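PDB 5EJY: myosin-I heavy chain, which is an actin-based motor with ATPase activity that acts in early phagocytosis and in adhesion, represented here by a MyTH4-FERM unit of its tail. Local coordinates for residues A[291-296]-A[491-496]; A[407-412]-A[430-435]; A[448-453]-A[469-474]. All coordinates share one frame; numbering follows the deposited sequence.

Contact 1 of 3, residues A[291-296]-A[491-496]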
# COMPACT_ATOMS: atom_id res chain seq x y z
N LYS A 291 11.95 8.56 -1.03
CA LYS A 291 12.74 8.21 -2.20
C LYS A 291 13.39 6.86 -2.01
O LYS A 291 14.18 6.66 -1.08
CB LYS A 291 13.81 9.26 -2.50
CG LYS A 291 14.51 8.99 -3.83
CD LYS A 291 15.37 10.18 -4.27
CE LYS A 291 16.01 9.89 -5.62
NZ LYS A 291 16.64 11.11 -6.20
N LYS A 292 13.06 5.93 -2.90
CA LYS A 292 13.54 4.55 -2.79
C LYS A 292 14.75 4.30 -3.68
O LYS A 292 15.72 3.64 -3.27
CB LYS A 292 12.42 3.58 -3.19
CG LYS A 292 12.80 2.09 -3.13
CD LYS A 292 11.58 1.22 -3.47
CE LYS A 292 11.92 -0.28 -3.48
NZ LYS A 292 10.69 -1.05 -3.85
N LEU A 293 14.68 4.80 -4.91
CA LEU A 293 15.65 4.45 -5.94
C LEU A 293 16.42 5.68 -6.40
O LEU A 293 15.84 6.75 -6.59
CB LEU A 293 14.94 3.80 -7.13
CG LEU A 293 14.31 2.43 -6.82
CD1 LEU A 293 13.19 2.11 -7.78
CD2 LEU A 293 15.38 1.35 -6.85
N PHE A 294 17.74 5.53 -6.55
CA PHE A 294 18.58 6.65 -6.93
C PHE A 294 19.21 6.44 -8.30
O PHE A 294 20.30 5.89 -8.42
CB PHE A 294 19.63 6.90 -5.85
CG PHE A 294 19.04 7.30 -4.54
CD1 PHE A 294 18.51 6.34 -3.68
CD2 PHE A 294 18.96 8.63 -4.18
CE1 PHE A 294 17.94 6.71 -2.48
CE2 PHE A 294 18.39 9.00 -2.98
CZ PHE A 294 17.89 8.06 -2.13
N PHE A 295 18.51 6.90 -9.33
CA PHE A 295 18.95 6.70 -10.71
C PHE A 295 19.67 7.94 -11.24
O PHE A 295 19.29 9.08 -10.94
CB PHE A 295 17.75 6.39 -11.61
CG PHE A 295 17.09 5.07 -11.30
CD1 PHE A 295 17.82 4.01 -10.78
CD2 PHE A 295 15.73 4.89 -11.54
CE1 PHE A 295 17.21 2.80 -10.51
CE2 PHE A 295 15.12 3.67 -11.27
CZ PHE A 295 15.86 2.63 -10.75
N ASP A 296 20.72 7.72 -12.01
CA ASP A 296 21.44 8.83 -12.62
C ASP A 296 20.82 9.15 -13.98
O ASP A 296 21.47 9.03 -15.01
CB ASP A 296 22.94 8.54 -12.73
CG ASP A 296 23.26 7.20 -13.37
OD1 ASP A 296 22.35 6.36 -13.54
OD2 ASP A 296 24.45 6.98 -13.70
N ILE A 491 17.49 -4.73 -5.44
CA ILE A 491 18.46 -5.43 -6.28
C ILE A 491 17.90 -5.60 -7.69
O ILE A 491 18.57 -5.29 -8.68
CB ILE A 491 18.86 -6.79 -5.68
CG1 ILE A 491 19.60 -6.55 -4.36
CG2 ILE A 491 19.74 -7.56 -6.68
CD1 ILE A 491 19.97 -7.84 -3.59
N LYS A 492 16.65 -6.04 -7.78
CA LYS A 492 16.02 -6.23 -9.08
C LYS A 492 15.86 -4.92 -9.87
O LYS A 492 16.09 -4.89 -11.08
CB LYS A 492 14.67 -6.94 -8.93
CG LYS A 492 14.83 -8.37 -8.41
CD LYS A 492 13.49 -9.09 -8.35
CE LYS A 492 13.68 -10.60 -8.41
NZ LYS A 492 14.36 -11.14 -7.22
N GLU A 493 15.45 -3.84 -9.20
CA GLU A 493 15.24 -2.57 -9.88
C GLU A 493 16.53 -1.89 -10.35
O GLU A 493 16.59 -1.33 -11.44
CB GLU A 493 14.44 -1.61 -8.99
CG GLU A 493 13.05 -2.09 -8.66
CD GLU A 493 12.06 -1.80 -9.78
OE1 GLU A 493 12.49 -1.53 -10.92
OE2 GLU A 493 10.84 -1.84 -9.51
N TYR A 494 17.57 -1.91 -9.52
CA TYR A 494 18.85 -1.37 -9.98
C TYR A 494 19.38 -2.21 -11.14
O TYR A 494 19.88 -1.66 -12.12
CB TYR A 494 19.89 -1.30 -8.85
CG TYR A 494 19.73 -0.07 -7.99
CD1 TYR A 494 19.93 1.20 -8.51
CD2 TYR A 494 19.35 -0.19 -6.66
CE1 TYR A 494 19.77 2.34 -7.71
CE2 TYR A 494 19.19 0.92 -5.86
CZ TYR A 494 19.40 2.18 -6.39
OH TYR A 494 19.25 3.27 -5.58
N SER A 495 19.24 -3.53 -11.04
CA SER A 495 19.73 -4.41 -12.10
C SER A 495 19.04 -4.12 -13.43
O SER A 495 19.70 -4.01 -14.47
CB SER A 495 19.58 -5.87 -11.70
OG SER A 495 20.39 -6.17 -10.58
N LEU A 496 17.72 -3.99 -13.39
CA LEU A 496 16.94 -3.71 -14.59
C LEU A 496 17.31 -2.36 -15.18
O LEU A 496 17.55 -2.24 -16.38
CB LEU A 496 15.44 -3.76 -14.27
CG LEU A 496 14.46 -3.41 -15.39
CD1 LEU A 496 14.52 -4.46 -16.49
CD2 LEU A 496 13.05 -3.28 -14.85
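The phenolic oxygen of Y494 is gripped by two groups. The backbone N of F294 donates to Y494 OH over 2.9 Å with an N-H...O angle of 158°, and S410 OG makes a second hydrogen bond to the same oxygen. S410 OG is also bonded to K292 O, which means that one tyrosine-serine pair serves two backbone groups of a stretch that is neither helix nor strand. Tyrosine suits the place because its ring stays in apolar packing while its hydroxyl spans the gap from helix to loop. Y494 CG lies anti to the carbonyl carbon (chi1 -82°), the setting from which the ring extends to the loop. L293 CD2 lies over one face of that ring, displaced toward the rim and 4.2 Å from the centroid of the Y494 ring, a CH-pi contact made as the two side chains slide past each other in opposite directions. The same L293 CD2 also rests on E493 CB at 3.8 Å, so the aliphatic root of the glutamate extends the apolar patch. In the plane of the Y494 ring, F294 O comes to the edge, 3.7 Å from Y494 CE1. F295 brings its rim obliquely against the tyrosine, with F295 CE1 3.7 Å from Y494 CD1 and the ring planes at 88°. K292 NZ is 5.7 Å from E493 OE2, too far for contact; the lysine's salt bridge is with D257. Around this core, the F294 ring meets Y314 of helix 304-322 edge-to-face, and the F295 ring stacks on Y497. L431 of strand 426-432 touches Y494. The loop between strand 285-291 and helix 304-322, which connects the ubiquitin-like and central parts of the FERM unit, lies against helix 484-499.

Contact 2 of 3, residues A[407-412]-A[430-435]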
# COMPACT_ATOMS: atom_id res chain seq x y z
N ALA A 407 24.85 9.36 1.25
CA ALA A 407 24.07 10.20 0.34
C ALA A 407 23.82 9.49 -0.98
O ALA A 407 24.71 8.86 -1.52
CB ALA A 407 24.77 11.54 0.09
N ASN A 408 22.60 9.61 -1.49
CA ASN A 408 22.28 9.07 -2.81
C ASN A 408 22.33 7.54 -2.89
O ASN A 408 22.58 6.97 -3.95
CB ASN A 408 23.18 9.70 -3.86
CG ASN A 408 23.07 11.22 -3.87
OD1 ASN A 408 21.96 11.76 -3.92
ND2 ASN A 408 24.20 11.90 -3.78
N CYS A 409 22.06 6.89 -1.77
CA CYS A 409 22.01 5.43 -1.70
C CYS A 409 20.67 4.97 -1.12
O CYS A 409 20.14 5.60 -0.22
CB CYS A 409 23.11 4.91 -0.77
SG CYS A 409 24.79 5.15 -1.35
N SER A 410 20.18 3.83 -1.61
CA SER A 410 19.03 3.17 -1.00
C SER A 410 19.56 2.37 0.19
O SER A 410 20.44 1.52 0.03
CB SER A 410 18.37 2.22 -2.00
OG SER A 410 18.15 2.86 -3.26
N LEU A 411 19.03 2.63 1.38
CA LEU A 411 19.62 2.12 2.61
C LEU A 411 18.82 0.96 3.18
O LEU A 411 17.59 0.98 3.20
CB LEU A 411 19.70 3.23 3.66
CG LEU A 411 20.48 4.48 3.25
CD1 LEU A 411 20.54 5.46 4.40
CD2 LEU A 411 21.88 4.09 2.77
N VAL A 412 19.54 -0.06 3.65
CA VAL A 412 18.91 -1.23 4.26
C VAL A 412 19.74 -1.67 5.47
O VAL A 412 20.94 -1.94 5.35
CB VAL A 412 18.83 -2.42 3.28
CG1 VAL A 412 18.12 -3.61 3.93
CG2 VAL A 412 18.11 -2.00 1.99
N ALA A 430 24.14 -0.29 1.34
CA ALA A 430 23.83 0.96 0.67
C ALA A 430 23.86 0.69 -0.83
O ALA A 430 24.93 0.46 -1.40
CB ALA A 430 24.86 2.02 1.06
N LEU A 431 22.69 0.67 -1.46
CA LEU A 431 22.61 0.32 -2.88
C LEU A 431 22.46 1.56 -3.78
O LEU A 431 21.66 2.45 -3.51
CB LEU A 431 21.48 -0.68 -3.16
CG LEU A 431 21.59 -2.08 -2.54
CD1 LEU A 431 21.24 -2.01 -1.06
CD2 LEU A 431 20.68 -3.07 -3.25
N ASN A 432 23.27 1.60 -4.83
CA ASN A 432 23.17 2.67 -5.82
C ASN A 432 23.54 2.10 -7.18
O ASN A 432 23.70 0.88 -7.31
CB ASN A 432 24.05 3.87 -5.43
CG ASN A 432 25.51 3.48 -5.23
OD1 ASN A 432 25.99 2.53 -5.84
ND2 ASN A 432 26.21 4.21 -4.38
N VAL A 433 23.66 2.94 -8.20
CA VAL A 433 23.97 2.43 -9.53
C VAL A 433 25.36 1.80 -9.61
O VAL A 433 25.64 1.04 -10.54
CB VAL A 433 23.84 3.52 -10.62
CG1 VAL A 433 22.38 4.01 -10.73
CG2 VAL A 433 24.80 4.68 -10.33
N ASN A 434 26.21 2.08 -8.63
CA ASN A 434 27.57 1.55 -8.62
C ASN A 434 27.73 0.18 -7.99
O ASN A 434 28.80 -0.43 -8.08
CB ASN A 434 28.51 2.51 -7.90
CG ASN A 434 28.63 3.83 -8.61
OD1 ASN A 434 28.59 3.87 -9.84
ND2 ASN A 434 28.77 4.91 -7.86
N GLY A 435 26.67 -0.32 -7.35
CA GLY A 435 26.74 -1.62 -6.70
C GLY A 435 26.04 -1.74 -5.36
O GLY A 435 25.40 -0.80 -4.87
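Strands 410-412 and 430-432 run antiparallel, their axes 4.8 Å apart and their directions at 154°, with S410 and L431 as a hydrogen-bonded pair and L411 and A430 as the non-hydrogen-bonded pair beside it. S410 N to L431 O and L431 N to S410 O are both 2.8 Å, and the second is nearly straight at 172°. On the face of L411 and A430, the small A430 leaves room for larger neighbours: its CB takes C409 CB at 3.8 Å and L411 CD2 at 4.0 Å. On the face of S410 and L431, L431 CD1 approaches V412 CG2 more loosely, at 4.4 Å. Where the pairing ends, C409 SG lies 3.5 Å from N432 ND2. N432 CG sits between the backbone N and the carbonyl carbon (chi1 56°), and OD1 accepts from N434 N at 2.8 Å, an Asx turn in which the donor stands above the plane of the amide group. This turn reinforces the type I beta turn from N432 to G435, where a side chain on G435 would press on the preceding carbonyl oxygen. An alanine at N432 would probably leave N434 N without this acceptor and C409 SG without its amide neighbour, giving the turn more freedom to shift. The hairpin of strands 410-415 and 426-432 forms one edge of a four-stranded antiparallel sheet, consistent with the PH-like lobe of a FERM domain. L431 packs on I491 and S410 on L490, both of helix 484-499, while L411 reaches D321 of helix 304-322.

Contact 3 of 3, residues A[448-453]-A[469-474]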
# COMPACT_ATOMS: atom_id res chain seq x y z
N GLU A 448 33.04 -2.93 1.27
CA GLU A 448 33.08 -3.73 0.05
C GLU A 448 32.00 -3.28 -0.91
O GLU A 448 30.93 -2.86 -0.47
CB GLU A 448 32.89 -5.21 0.39
CG GLU A 448 33.07 -6.15 -0.78
CD GLU A 448 33.40 -7.57 -0.33
OE1 GLU A 448 33.97 -7.73 0.77
OE2 GLU A 448 33.06 -8.53 -1.07
N SER A 449 32.28 -3.35 -2.20
CA SER A 449 31.27 -3.06 -3.22
C SER A 449 30.90 -4.33 -3.97
O SER A 449 31.67 -4.82 -4.80
CB SER A 449 31.77 -2.00 -4.21
OG SER A 449 30.85 -1.84 -5.28
N VAL A 450 29.73 -4.86 -3.65
CA VAL A 450 29.28 -6.10 -4.25
C VAL A 450 28.60 -5.83 -5.59
O VAL A 450 27.84 -4.87 -5.73
CB VAL A 450 28.33 -6.85 -3.30
CG1 VAL A 450 27.81 -8.13 -3.94
CG2 VAL A 450 29.06 -7.16 -1.99
N LYS A 451 28.90 -6.66 -6.59
CA LYS A 451 28.46 -6.40 -7.96
C LYS A 451 27.08 -6.97 -8.29
O LYS A 451 26.80 -8.13 -8.01
CB LYS A 451 29.46 -7.00 -8.96
CG LYS A 451 30.88 -6.45 -8.86
CD LYS A 451 31.81 -7.29 -9.74
CE LYS A 451 33.28 -7.06 -9.40
NZ LYS A 451 33.66 -5.63 -9.53
N TYR A 452 26.24 -6.16 -8.93
CA TYR A 452 24.97 -6.66 -9.46
C TYR A 452 25.23 -7.76 -10.47
O TYR A 452 24.43 -8.70 -10.61
CB TYR A 452 24.16 -5.53 -10.13
CG TYR A 452 23.70 -4.46 -9.17
CD1 TYR A 452 22.72 -4.73 -8.21
CD2 TYR A 452 24.23 -3.18 -9.21
CE1 TYR A 452 22.29 -3.74 -7.32
CE2 TYR A 452 23.81 -2.20 -8.33
CZ TYR A 452 22.84 -2.48 -7.38
OH TYR A 452 22.44 -1.50 -6.50
N SER A 453 26.36 -7.67 -11.18
CA SER A 453 26.67 -8.64 -12.23
C SER A 453 26.97 -10.03 -11.66
O SER A 453 26.96 -11.03 -12.39
CB SER A 453 27.83 -8.16 -13.11
OG SER A 453 29.00 -8.02 -12.35
N ILE A 469 23.27 -12.91 -1.05
CA ILE A 469 23.94 -12.14 -2.08
C ILE A 469 25.29 -12.78 -2.37
O ILE A 469 26.01 -13.15 -1.45
CB ILE A 469 24.14 -10.70 -1.60
CG1 ILE A 469 22.77 -10.00 -1.47
CG2 ILE A 469 25.05 -9.93 -2.53
CD1 ILE A 469 22.68 -9.13 -0.24
N ILE A 470 25.62 -12.91 -3.65
CA ILE A 470 26.85 -13.60 -4.03
C ILE A 470 28.01 -12.63 -4.12
O ILE A 470 27.93 -11.59 -4.80
CB ILE A 470 26.70 -14.33 -5.36
CG1 ILE A 470 25.48 -15.26 -5.33
CG2 ILE A 470 27.97 -15.13 -5.69
CD1 ILE A 470 25.63 -16.41 -4.39
N LEU A 471 29.10 -12.96 -3.43
CA LEU A 471 30.31 -12.16 -3.47
C LEU A 471 31.21 -12.55 -4.65
O LEU A 471 30.97 -13.56 -5.33
CB LEU A 471 31.05 -12.24 -2.14
CG LEU A 471 30.12 -11.99 -0.96
CD1 LEU A 471 30.81 -12.21 0.39
CD2 LEU A 471 29.52 -10.58 -1.04
N GLU A 472 32.24 -11.75 -4.90
CA GLU A 472 33.10 -11.98 -6.05
C GLU A 472 33.81 -13.35 -6.00
O GLU A 472 34.07 -13.96 -7.04
CB GLU A 472 34.12 -10.84 -6.19
CG GLU A 472 35.12 -11.00 -7.33
CD GLU A 472 34.46 -11.09 -8.71
OE1 GLU A 472 33.56 -10.27 -9.00
OE2 GLU A 472 34.84 -11.98 -9.50
N ASN A 473 34.06 -13.85 -4.79
CA ASN A 473 34.75 -15.14 -4.62
C ASN A 473 33.80 -16.33 -4.63
O ASN A 473 34.19 -17.46 -4.30
CB ASN A 473 35.61 -15.15 -3.36
CG ASN A 473 34.83 -14.85 -2.09
OD1 ASN A 473 33.61 -15.05 -2.03
ND2 ASN A 473 35.53 -14.38 -1.06
N LYS A 474 32.56 -16.07 -5.02
CA LYS A 474 31.54 -17.10 -5.13
C LYS A 474 30.91 -17.51 -3.80
O LYS A 474 30.01 -18.35 -3.79
CB LYS A 474 32.07 -18.33 -5.89
CG LYS A 474 32.59 -18.02 -7.29
CD LYS A 474 32.60 -19.26 -8.18
CE LYS A 474 32.88 -18.89 -9.64
NZ LYS A 474 31.75 -18.15 -10.29
O HOH W 1 32.37 -9.44 -3.53
O HOH W 2 29.88 -9.65 -6.10
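This is an apolar corner with a water-bridged rim, made where strand 445-450 ends beside the end of strand 466-470 and the type I turn that follows it. The touching parts, 448-451 and 469-472, run at 97° to each other, and no direct hydrogen bond joins them. V450 does most of the packing. With its CG1 anti to the backbone N (chi1 178°), that methyl lies 3.6 Å from I469 CG2 and also touches I470 O, while the other branch, V450 CG2, meets L471 CD2 at 3.6 Å. A branched valine fits because its two methyls reach different partners, I469 and L471. Water does the polar linking. One molecule donates to E448 OE2 and accepts from E472 N, each at 2.7 Å; a second accepts from K451 N at 3.2 Å and donates to I470 O at 3.0 Å. The second water thus bridges backbone to backbone, whereas the first ties the carboxylate of E448 to the backbone N of E472. At the exposed rim the methylenes of K451 cross E472, with K451 CE 3.2 Å from E472 OE1, an oxygen that is hydrogen-bonded to N454 ND2. E448 OE1 is held by Y423 OH. Inward, V450 packs on I436 and I438 of strand 435-440, L471 meets L421 and Y423, and I469 reaches L429 of strand 426-432 and I491 of helix 484-499.

Overall arrangement
All three contacts belong to the FERM unit, and they pass from its interior to its surface. Contacts 1 and 2 are buried, with centres about 8 Å apart, and they meet at the S410 hydroxyl; contact 1 joins the loop between lobes to the last helix, whereas contact 2 pairs two strands of one sheet. Contact 3, about 17 Å from contact 1 between centres, is partly exposed and reaches the other edge of that sheet. Y452 connects it inward, its hydroxyl bonded to N432 O and its ring against S495. The chemistry changes accordingly: aromatic packing round a tyrosine hydroxyl, then regular backbone pairing, then small apolar contacts rimmed by water and charge.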